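Carbonic anhydrase (Sordaria macrospora, PDB 4O1J) probably catalyses the reversible hydration of carbon dioxide to hydrogencarbonate and a proton, as a zinc-dependent, tetrameric carbonic anhydrase of the beta class. Local coordinates at residues Ala169-Lys172 with Val173-Asn177. Sequence-based numbering, arbitrary orientation.
Sequences AGIK and VLMNN
The last turns of helix 155-176 are held by i to i+4 backbone bonds, the last of them weak. V173 N donates to A169 O (3.0 Å), and L174 N reaches G170 O at 2.9 Å. M175 N meets I171 O at 2.9 Å, but N176 N bonds only weakly to K172 O (3.0 Å, N-H...O angle 124°), and N176 N also donates to V173 O, three residues back, the tighter i to i+3 spacing often seen where a helix ends. The contacts between apolar side chains centre on I171. I171 and M175 run side by side in the same direction: the CG2 branch of I171, anti to its own backbone N, lies 3.9 Å from M175 CG, while the M175 chain bends at chi2 (-77°) and chi3, carrying its end away from 169-172. I171 CD1 also comes within 4.3 Å of L174 CD1, on the side turned to the sheet. N177, between the two helices, caps helix 178-187 through OD1, which accepts from I180 N and, weakly, from T179 N. I171 and L174 pack on L109 of strand 106-112, L174 also on I107, and I171 and M175 on V191 of strand 190-197. V173 leans on V84 and P86, whereas N176 packs against Y143 of a second subunit.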
ATOM      1  N   ALA A 169      -2.137 -19.987   2.511  1.00 36.68           N
ATOM      2  CA  ALA A 169      -2.883 -18.784   2.868  1.00 36.73           C
ATOM      3  C   ALA A 169      -2.996 -17.856   1.659  1.00 36.06           C
ATOM      4  O   ALA A 169      -4.077 -17.297   1.366  1.00 37.64           O
ATOM      5  CB  ALA A 169      -2.215 -18.067   4.036  1.00 35.86           C
ATOM      6  N   GLY A 170      -1.885 -17.723   0.935  1.00 31.93           N
ATOM      7  CA  GLY A 170      -1.863 -16.851  -0.220  1.00 30.25           C
ATOM      8  C   GLY A 170      -2.822 -17.351  -1.286  1.00 29.03           C
ATOM      9  O   GLY A 170      -3.483 -16.559  -1.965  1.00 29.12           O
ATOM     10  N   ILE A 171      -2.911 -18.673  -1.419  1.00 27.60           N
ATOM     11  CA  ILE A 171      -3.860 -19.273  -2.343  1.00 25.92           C
ATOM     12  C   ILE A 171      -5.279 -18.881  -1.946  1.00 27.17           C
ATOM     13  O   ILE A 171      -6.050 -18.446  -2.798  1.00 25.99           O
ATOM     14  CB  ILE A 171      -3.736 -20.808  -2.389  1.00 23.74           C
ATOM     15  CG1 ILE A 171      -2.453 -21.218  -3.114  1.00 23.14           C
ATOM     16  CG2 ILE A 171      -4.928 -21.416  -3.110  1.00 21.95           C
ATOM     17  CD1 ILE A 171      -2.442 -20.872  -4.584  1.00 23.00           C
ATOM     18  N   LYS A 172      -5.614 -18.999  -0.658  1.00 28.74           N
ATOM     19  CA  LYS A 172      -6.956 -18.594  -0.202  1.00 29.51           C
ATOM     20  C   LYS A 172      -7.283 -17.145  -0.598  1.00 27.53           C
ATOM     21  O   LYS A 172      -8.376 -16.853  -1.135  1.00 25.37           O
ATOM     22  CB  LYS A 172      -7.080 -18.764   1.314  1.00 31.04           C
ATOM     23  CG  LYS A 172      -7.050 -20.224   1.755  1.00 33.06           C
ATOM     24  CD  LYS A 172      -7.048 -20.354   3.264  1.00 34.08           C
ATOM     25  CE  LYS A 172      -6.775 -21.788   3.691  1.00 34.05           C
ATOM     26  NZ  LYS A 172      -6.640 -21.915   5.169  1.00 33.53           N
ATOM     27  N   VAL A 173      -6.315 -16.252  -0.379  1.00 27.06           N
ATOM     28  CA  VAL A 173      -6.489 -14.850  -0.760  1.00 28.41           C
ATOM     29  C   VAL A 173      -6.712 -14.679  -2.274  1.00 30.71           C
ATOM     30  O   VAL A 173      -7.622 -13.952  -2.694  1.00 31.92           O
ATOM     31  CB  VAL A 173      -5.279 -13.994  -0.336  1.00 28.16           C
ATOM     32  CG1 VAL A 173      -5.427 -12.563  -0.847  1.00 27.80           C
ATOM     33  CG2 VAL A 173      -5.127 -14.008   1.177  1.00 27.96           C
ATOM     34  N   LEU A 174      -5.895 -15.357  -3.082  1.00 29.69           N
ATOM     35  CA  LEU A 174      -6.044 -15.336  -4.540  1.00 30.20           C
ATOM     36  C   LEU A 174      -7.425 -15.839  -4.986  1.00 32.03           C
ATOM     37  O   LEU A 174      -8.019 -15.329  -5.949  1.00 29.36           O
ATOM     38  CB  LEU A 174      -4.956 -16.195  -5.200  1.00 29.90           C
ATOM     39  CG  LEU A 174      -3.504 -15.718  -5.116  1.00 29.06           C
ATOM     40  CD1 LEU A 174      -2.551 -16.759  -5.669  1.00 27.57           C
ATOM     41  CD2 LEU A 174      -3.342 -14.411  -5.862  1.00 29.01           C
ATOM     42  N   MET A 175      -7.919 -16.854  -4.282  1.00 34.17           N
ATOM     43  CA  MET A 175      -9.192 -17.474  -4.605  1.00 34.55           C
ATOM     44  C   MET A 175     -10.344 -16.586  -4.165  1.00 35.37           C
ATOM     45  O   MET A 175     -11.482 -16.778  -4.597  1.00 36.66           O
ATOM     46  CB  MET A 175      -9.309 -18.850  -3.942  1.00 35.23           C
ATOM     47  CG  MET A 175      -8.255 -19.860  -4.387  1.00 35.43           C
ATOM     48  SD  MET A 175      -8.555 -20.578  -6.011  1.00 40.99           S
ATOM     49  CE  MET A 175      -9.858 -21.753  -5.633  1.00 19.16           C
ATOM     50  N   ASN A 176     -10.056 -15.608  -3.312  1.00 34.39           N
ATOM     51  CA  ASN A 176     -11.092 -14.638  -2.949  1.00 34.12           C
ATOM     52  C   ASN A 176     -10.997 -13.323  -3.724  1.00 32.97           C
ATOM     53  O   ASN A 176     -11.876 -12.465  -3.630  1.00 32.98           O
ATOM     54  CB  ASN A 176     -11.045 -14.371  -1.449  1.00 34.50           C
ATOM     55  CG  ASN A 176     -11.518 -15.560  -0.642  1.00 35.20           C
ATOM     56  OD1 ASN A 176     -12.324 -16.368  -1.122  1.00 34.61           O
ATOM     57  ND2 ASN A 176     -10.989 -15.704   0.575  1.00 35.23           N
ATOM     58  N   ASN A 177      -9.932 -13.182  -4.502  1.00 31.38           N
ATOM     59  CA  ASN A 177      -9.783 -12.057  -5.417  1.00 31.26           C
ATOM     60  C   ASN A 177     -10.897 -12.067  -6.460  1.00 33.21           C
ATOM     61  O   ASN A 177     -11.167 -13.102  -7.065  1.00 34.24           O
ATOM     62  CB  ASN A 177      -8.423 -12.114  -6.101  1.00 30.25           C
ATOM     63  CG  ASN A 177      -8.179 -10.941  -7.018  1.00 30.67           C
ATOM     64  OD1 ASN A 177      -8.775 -10.835  -8.090  1.00 32.18           O
ATOM     65  ND2 ASN A 177      -7.265 -10.069  -6.618  1.00 30.72           N
TER